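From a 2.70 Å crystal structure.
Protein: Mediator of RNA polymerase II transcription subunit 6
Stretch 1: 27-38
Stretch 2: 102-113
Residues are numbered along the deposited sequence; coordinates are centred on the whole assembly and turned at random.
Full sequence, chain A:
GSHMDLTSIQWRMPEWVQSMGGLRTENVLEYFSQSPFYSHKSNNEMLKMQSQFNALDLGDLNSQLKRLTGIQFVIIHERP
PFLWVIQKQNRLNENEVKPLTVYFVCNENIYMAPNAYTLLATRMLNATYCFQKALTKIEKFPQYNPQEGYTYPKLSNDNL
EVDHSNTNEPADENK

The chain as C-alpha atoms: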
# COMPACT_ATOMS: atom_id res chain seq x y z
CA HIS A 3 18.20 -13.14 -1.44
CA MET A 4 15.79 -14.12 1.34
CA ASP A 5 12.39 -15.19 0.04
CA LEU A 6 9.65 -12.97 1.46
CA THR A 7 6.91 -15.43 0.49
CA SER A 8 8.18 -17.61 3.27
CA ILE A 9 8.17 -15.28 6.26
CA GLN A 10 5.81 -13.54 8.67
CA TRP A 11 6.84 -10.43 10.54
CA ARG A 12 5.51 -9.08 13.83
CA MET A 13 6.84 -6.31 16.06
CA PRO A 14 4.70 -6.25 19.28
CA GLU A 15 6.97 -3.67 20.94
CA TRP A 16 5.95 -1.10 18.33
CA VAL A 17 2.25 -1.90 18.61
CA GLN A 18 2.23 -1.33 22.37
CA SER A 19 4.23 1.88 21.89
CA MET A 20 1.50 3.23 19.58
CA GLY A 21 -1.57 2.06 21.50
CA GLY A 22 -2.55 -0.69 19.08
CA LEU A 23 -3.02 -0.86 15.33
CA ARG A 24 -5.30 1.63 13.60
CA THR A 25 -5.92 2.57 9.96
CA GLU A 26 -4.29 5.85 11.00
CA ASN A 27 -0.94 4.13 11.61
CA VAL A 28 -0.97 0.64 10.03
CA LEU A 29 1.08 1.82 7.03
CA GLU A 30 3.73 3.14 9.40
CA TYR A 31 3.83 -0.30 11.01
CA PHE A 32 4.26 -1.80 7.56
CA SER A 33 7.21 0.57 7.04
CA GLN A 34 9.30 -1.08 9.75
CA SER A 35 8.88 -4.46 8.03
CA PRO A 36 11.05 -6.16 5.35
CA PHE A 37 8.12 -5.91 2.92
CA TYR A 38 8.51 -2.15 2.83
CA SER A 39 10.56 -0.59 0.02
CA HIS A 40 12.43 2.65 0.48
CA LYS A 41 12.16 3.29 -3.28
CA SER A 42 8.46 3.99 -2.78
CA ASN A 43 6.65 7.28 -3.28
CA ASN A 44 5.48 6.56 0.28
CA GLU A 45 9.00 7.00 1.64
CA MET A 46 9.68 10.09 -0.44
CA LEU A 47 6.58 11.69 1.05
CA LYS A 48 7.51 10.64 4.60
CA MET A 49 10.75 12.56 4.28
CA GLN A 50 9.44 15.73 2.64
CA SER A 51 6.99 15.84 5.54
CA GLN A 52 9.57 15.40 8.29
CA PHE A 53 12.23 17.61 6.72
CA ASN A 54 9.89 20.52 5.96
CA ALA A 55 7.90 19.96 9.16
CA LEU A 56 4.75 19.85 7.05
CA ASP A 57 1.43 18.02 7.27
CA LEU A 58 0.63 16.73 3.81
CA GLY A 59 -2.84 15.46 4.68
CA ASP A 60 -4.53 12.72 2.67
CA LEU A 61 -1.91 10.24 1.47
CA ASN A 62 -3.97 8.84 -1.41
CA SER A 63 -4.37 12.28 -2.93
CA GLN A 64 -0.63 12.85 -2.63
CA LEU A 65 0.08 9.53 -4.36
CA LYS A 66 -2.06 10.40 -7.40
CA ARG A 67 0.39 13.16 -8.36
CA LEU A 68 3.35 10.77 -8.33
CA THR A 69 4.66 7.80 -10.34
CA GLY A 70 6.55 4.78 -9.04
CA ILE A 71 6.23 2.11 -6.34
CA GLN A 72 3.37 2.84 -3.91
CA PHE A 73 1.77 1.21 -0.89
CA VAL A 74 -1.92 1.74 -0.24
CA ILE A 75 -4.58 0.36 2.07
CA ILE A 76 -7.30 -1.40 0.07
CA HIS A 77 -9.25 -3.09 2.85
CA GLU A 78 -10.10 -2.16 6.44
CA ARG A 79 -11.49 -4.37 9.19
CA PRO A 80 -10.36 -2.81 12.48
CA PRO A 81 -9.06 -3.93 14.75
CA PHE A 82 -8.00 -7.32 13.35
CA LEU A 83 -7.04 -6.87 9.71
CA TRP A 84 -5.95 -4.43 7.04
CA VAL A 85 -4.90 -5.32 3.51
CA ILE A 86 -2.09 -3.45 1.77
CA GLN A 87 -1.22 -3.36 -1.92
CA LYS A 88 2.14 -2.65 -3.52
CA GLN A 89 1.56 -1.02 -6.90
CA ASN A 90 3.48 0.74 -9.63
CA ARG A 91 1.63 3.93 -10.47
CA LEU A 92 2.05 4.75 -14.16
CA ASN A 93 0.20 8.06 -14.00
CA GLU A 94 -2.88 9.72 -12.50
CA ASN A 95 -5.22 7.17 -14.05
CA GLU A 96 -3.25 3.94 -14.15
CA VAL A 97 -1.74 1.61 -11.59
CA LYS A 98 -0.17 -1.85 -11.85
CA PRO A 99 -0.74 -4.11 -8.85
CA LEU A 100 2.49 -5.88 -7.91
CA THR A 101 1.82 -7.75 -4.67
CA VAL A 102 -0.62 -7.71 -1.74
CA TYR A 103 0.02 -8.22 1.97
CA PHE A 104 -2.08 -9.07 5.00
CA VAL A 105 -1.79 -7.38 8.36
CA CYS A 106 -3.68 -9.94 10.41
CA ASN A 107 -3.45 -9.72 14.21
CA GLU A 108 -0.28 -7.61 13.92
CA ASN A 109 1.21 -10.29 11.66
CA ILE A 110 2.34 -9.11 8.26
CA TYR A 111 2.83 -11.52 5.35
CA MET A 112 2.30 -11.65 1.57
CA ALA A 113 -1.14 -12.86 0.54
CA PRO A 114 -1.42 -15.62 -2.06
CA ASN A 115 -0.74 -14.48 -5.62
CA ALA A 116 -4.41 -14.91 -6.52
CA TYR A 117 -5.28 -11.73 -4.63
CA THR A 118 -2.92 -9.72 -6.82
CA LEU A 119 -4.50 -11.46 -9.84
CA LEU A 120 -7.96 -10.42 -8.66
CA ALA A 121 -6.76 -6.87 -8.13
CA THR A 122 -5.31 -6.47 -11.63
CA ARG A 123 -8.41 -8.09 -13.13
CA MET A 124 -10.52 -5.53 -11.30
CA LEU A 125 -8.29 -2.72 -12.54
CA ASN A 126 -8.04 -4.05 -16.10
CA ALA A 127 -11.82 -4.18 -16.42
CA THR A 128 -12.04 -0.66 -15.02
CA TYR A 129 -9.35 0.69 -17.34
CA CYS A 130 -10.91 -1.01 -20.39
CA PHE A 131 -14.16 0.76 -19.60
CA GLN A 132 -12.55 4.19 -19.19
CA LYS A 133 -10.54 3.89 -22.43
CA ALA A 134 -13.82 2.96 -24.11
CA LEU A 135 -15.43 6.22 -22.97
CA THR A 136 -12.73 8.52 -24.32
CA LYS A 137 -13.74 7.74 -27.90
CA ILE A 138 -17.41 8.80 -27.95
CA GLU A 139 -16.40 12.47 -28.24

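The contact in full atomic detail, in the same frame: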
# COMPACT_ATOMS: atom_id res chain seq x y z
N ASN A 27 -2.38 4.42 11.48
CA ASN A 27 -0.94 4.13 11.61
C ASN A 27 -0.44 2.79 11.05
O ASN A 27 0.76 2.52 11.07
CB ASN A 27 -0.48 4.30 13.06
CG ASN A 27 -1.18 3.34 14.02
OD1 ASN A 27 -1.76 2.34 13.60
ND2 ASN A 27 -1.13 3.65 15.31
N VAL A 28 -1.35 1.96 10.54
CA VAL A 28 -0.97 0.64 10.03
C VAL A 28 0.14 0.69 8.96
O VAL A 28 1.04 -0.15 8.95
CB VAL A 28 -2.20 -0.13 9.50
CG1 VAL A 28 -2.87 0.64 8.40
CG2 VAL A 28 -1.79 -1.51 9.01
N LEU A 29 0.09 1.68 8.09
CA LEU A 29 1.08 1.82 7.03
C LEU A 29 2.45 2.14 7.61
O LEU A 29 3.47 1.78 7.04
CB LEU A 29 0.66 2.93 6.06
CG LEU A 29 0.51 2.58 4.58
CD1 LEU A 29 0.19 1.11 4.41
CD2 LEU A 29 -0.56 3.46 3.92
N GLU A 30 2.46 2.82 8.75
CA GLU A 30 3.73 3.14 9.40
C GLU A 30 4.33 1.86 9.96
O GLU A 30 5.54 1.64 9.89
CB GLU A 30 3.53 4.16 10.51
CG GLU A 30 4.83 4.68 11.10
CD GLU A 30 4.63 5.97 11.87
OE1 GLU A 30 3.72 6.75 11.49
OE2 GLU A 30 5.38 6.21 12.84
N TYR A 31 3.46 1.02 10.52
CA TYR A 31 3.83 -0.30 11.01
C TYR A 31 4.48 -1.08 9.88
O TYR A 31 5.58 -1.63 10.03
CB TYR A 31 2.57 -1.03 11.46
CG TYR A 31 2.79 -2.38 12.12
CD1 TYR A 31 3.75 -2.55 13.11
CD2 TYR A 31 1.99 -3.47 11.78
CE1 TYR A 31 3.94 -3.79 13.72
CE2 TYR A 31 2.16 -4.70 12.39
CZ TYR A 31 3.14 -4.86 13.36
OH TYR A 31 3.30 -6.09 13.96
N PHE A 32 3.79 -1.10 8.74
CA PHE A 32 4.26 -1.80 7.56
C PHE A 32 5.65 -1.32 7.17
O PHE A 32 6.46 -2.10 6.69
CB PHE A 32 3.26 -1.59 6.41
CG PHE A 32 3.59 -2.37 5.18
CD1 PHE A 32 3.20 -3.70 5.06
CD2 PHE A 32 4.28 -1.77 4.13
CE1 PHE A 32 3.51 -4.42 3.92
CE2 PHE A 32 4.60 -2.48 2.98
CZ PHE A 32 4.22 -3.81 2.87
N SER A 33 5.92 -0.03 7.40
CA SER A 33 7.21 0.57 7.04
C SER A 33 8.42 0.01 7.78
O SER A 33 9.55 0.10 7.30
CB SER A 33 7.16 2.08 7.23
OG SER A 33 6.21 2.64 6.35
N GLN A 34 8.20 -0.55 8.97
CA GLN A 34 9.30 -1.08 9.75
C GLN A 34 9.57 -2.55 9.37
O GLN A 34 10.46 -3.20 9.93
CB GLN A 34 9.01 -0.95 11.24
CG GLN A 34 8.76 0.49 11.70
CD GLN A 34 10.02 1.37 11.65
OE1 GLN A 34 11.08 1.00 12.14
NE2 GLN A 34 9.89 2.55 11.04
N SER A 35 8.81 -3.05 8.40
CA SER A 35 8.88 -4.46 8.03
C SER A 35 9.72 -4.64 6.77
O SER A 35 9.89 -3.70 5.99
CB SER A 35 7.47 -5.00 7.79
OG SER A 35 7.03 -4.70 6.48
N PRO A 36 10.24 -5.86 6.55
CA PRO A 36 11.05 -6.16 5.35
C PRO A 36 10.24 -6.22 4.06
O PRO A 36 10.80 -6.52 3.00
CB PRO A 36 11.65 -7.53 5.66
CG PRO A 36 10.79 -8.12 6.73
CD PRO A 36 10.27 -6.96 7.53
N PHE A 37 8.94 -5.95 4.13
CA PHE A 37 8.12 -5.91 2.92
C PHE A 37 8.12 -4.49 2.35
O PHE A 37 7.86 -4.26 1.16
CB PHE A 37 6.70 -6.39 3.23
CG PHE A 37 6.64 -7.79 3.77
CD1 PHE A 37 6.98 -8.88 2.97
CD2 PHE A 37 6.27 -8.03 5.09
CE1 PHE A 37 6.95 -10.17 3.46
CE2 PHE A 37 6.22 -9.33 5.60
CZ PHE A 37 6.56 -10.40 4.78
N TYR A 38 8.45 -3.55 3.22
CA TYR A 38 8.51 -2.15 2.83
C TYR A 38 9.65 -1.92 1.84
O TYR A 38 10.62 -2.66 1.83
CB TYR A 38 8.68 -1.28 4.07
CG TYR A 38 8.58 0.20 3.82
CD1 TYR A 38 7.42 0.76 3.29
CD2 TYR A 38 9.64 1.05 4.11
CE1 TYR A 38 7.32 2.11 3.06
CE2 TYR A 38 9.55 2.41 3.88
CZ TYR A 38 8.39 2.94 3.36
OH TYR A 38 8.29 4.29 3.14
N VAL A 102 0.21 -8.14 -2.86
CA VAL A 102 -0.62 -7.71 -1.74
C VAL A 102 -0.28 -8.43 -0.43
O VAL A 102 0.15 -9.58 -0.44
CB VAL A 102 -2.16 -7.73 -2.05
CG1 VAL A 102 -2.43 -8.17 -3.48
CG2 VAL A 102 -2.92 -8.59 -1.06
N TYR A 103 -0.43 -7.72 0.68
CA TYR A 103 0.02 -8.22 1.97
C TYR A 103 -1.13 -8.18 2.96
O TYR A 103 -2.01 -7.32 2.86
CB TYR A 103 1.17 -7.36 2.52
CG TYR A 103 2.23 -6.99 1.49
CD1 TYR A 103 1.98 -6.02 0.53
CD2 TYR A 103 3.48 -7.61 1.50
CE1 TYR A 103 2.93 -5.68 -0.40
CE2 TYR A 103 4.44 -7.27 0.56
CZ TYR A 103 4.15 -6.30 -0.38
OH TYR A 103 5.08 -5.94 -1.33
N PHE A 104 -1.11 -9.10 3.92
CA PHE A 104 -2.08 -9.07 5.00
C PHE A 104 -1.44 -8.58 6.29
O PHE A 104 -0.31 -8.93 6.61
CB PHE A 104 -2.68 -10.46 5.22
CG PHE A 104 -3.57 -10.91 4.09
CD1 PHE A 104 -4.11 -9.98 3.21
CD2 PHE A 104 -3.86 -12.25 3.91
CE1 PHE A 104 -4.92 -10.39 2.17
CE2 PHE A 104 -4.68 -12.67 2.87
CZ PHE A 104 -5.20 -11.74 2.00
N VAL A 105 -2.17 -7.75 7.02
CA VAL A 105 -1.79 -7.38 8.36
C VAL A 105 -2.87 -7.96 9.27
O VAL A 105 -3.86 -7.29 9.59
CB VAL A 105 -1.68 -5.85 8.54
CG1 VAL A 105 -1.07 -5.52 9.89
CG2 VAL A 105 -0.83 -5.25 7.44
N CYS A 106 -2.68 -9.21 9.64
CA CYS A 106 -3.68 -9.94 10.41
C CYS A 106 -3.17 -10.18 11.82
O CYS A 106 -2.16 -10.87 12.01
CB CYS A 106 -3.98 -11.27 9.72
SG CYS A 106 -5.46 -12.09 10.30
N ASN A 107 -3.87 -9.62 12.81
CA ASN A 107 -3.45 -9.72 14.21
C ASN A 107 -2.01 -9.29 14.43
O ASN A 107 -1.26 -9.97 15.12
CB ASN A 107 -3.65 -11.14 14.75
CG ASN A 107 -5.11 -11.49 14.91
OD1 ASN A 107 -5.71 -12.11 14.03
ND2 ASN A 107 -5.69 -11.11 16.05
N GLU A 108 -1.63 -8.17 13.81
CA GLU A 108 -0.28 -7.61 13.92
C GLU A 108 0.79 -8.43 13.18
O GLU A 108 1.98 -8.10 13.20
CB GLU A 108 0.10 -7.36 15.38
CG GLU A 108 -0.86 -6.41 16.08
CD GLU A 108 -1.06 -6.74 17.54
OE1 GLU A 108 -0.05 -6.90 18.26
OE2 GLU A 108 -2.23 -6.85 17.97
N ASN A 109 0.34 -9.49 12.51
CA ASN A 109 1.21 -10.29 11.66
C ASN A 109 1.14 -9.81 10.23
O ASN A 109 0.05 -9.74 9.64
CB ASN A 109 0.80 -11.76 11.71
CG ASN A 109 1.65 -12.56 12.65
OD1 ASN A 109 1.63 -12.35 13.86
ND2 ASN A 109 2.40 -13.51 12.09
N ILE A 110 2.29 -9.49 9.66
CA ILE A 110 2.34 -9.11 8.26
C ILE A 110 2.95 -10.24 7.43
O ILE A 110 3.97 -10.83 7.81
CB ILE A 110 3.15 -7.82 8.06
CG1 ILE A 110 2.70 -6.76 9.07
CG2 ILE A 110 2.99 -7.31 6.63
CD1 ILE A 110 3.32 -5.39 8.83
N TYR A 111 2.32 -10.54 6.30
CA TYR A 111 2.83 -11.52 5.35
C TYR A 111 2.19 -11.28 3.99
O TYR A 111 1.11 -10.68 3.90
CB TYR A 111 2.55 -12.95 5.85
CG TYR A 111 1.12 -13.21 6.26
CD1 TYR A 111 0.16 -13.60 5.32
CD2 TYR A 111 0.71 -13.08 7.58
CE1 TYR A 111 -1.16 -13.85 5.69
CE2 TYR A 111 -0.61 -13.33 7.96
CZ TYR A 111 -1.54 -13.71 7.01
OH TYR A 111 -2.85 -13.95 7.37
N MET A 112 2.85 -11.74 2.92
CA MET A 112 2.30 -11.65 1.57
C MET A 112 1.08 -12.56 1.46
O MET A 112 1.05 -13.66 2.00
CB MET A 112 3.33 -12.07 0.51
CG MET A 112 4.63 -11.28 0.54
SD MET A 112 5.90 -11.82 -0.64
CE MET A 112 4.97 -11.74 -2.17
N ALA A 113 0.06 -12.07 0.77
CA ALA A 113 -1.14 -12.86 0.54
C ALA A 113 -0.81 -13.75 -0.64
O ALA A 113 0.17 -13.50 -1.34
CB ALA A 113 -2.29 -11.95 0.19

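A short helix and the turn that follows it pack against one face of a β-hairpin in a largely apolar contact, fastened near the hairpin's tip by a single hydrogen bond. The general principle is alternation: successive side chains of a strand point to opposite faces, so Tyr103 and Val105 point toward the helix and the turn after it while Phe104 points away, and Ile110 points toward them between Asn109 and Tyr111, which do not.

Ile110 and Phe37 are the two most covered residues. Ile110 CD1 lies 3.8 Å from Tyr31 CD2, and its CG2 lies 3.9 Å from Phe32 CD1 and 3.7 Å from Phe37 CD2, so one branched aliphatic side chain fills the space among three rings. Val28 extends the apolar surface, its CG2 4.2 Å from Val105 CG1. Phe32 directs its ring edge at the face of Tyr103, with CE1 3.8 Å from Tyr103 CG and the planes at 69°. Beyond the helix, a type I turn from Ser35 to Tyr38 carries Phe37 inward, where its CB lies 3.6 Å from Tyr103 CE2 and its CE1 reaches within 3.9 Å of Met112 CG; Ser35 OG accepts a hydrogen bond from Phe37 N (3.3 Å).

Tyr31 suits a buried site with one polar partner: its ring joins the apolar cluster, while its OH donates to Glu108 O at 2.5 Å, meeting a backbone carbonyl in the type I' turn. Together the stretches bury 519 Å².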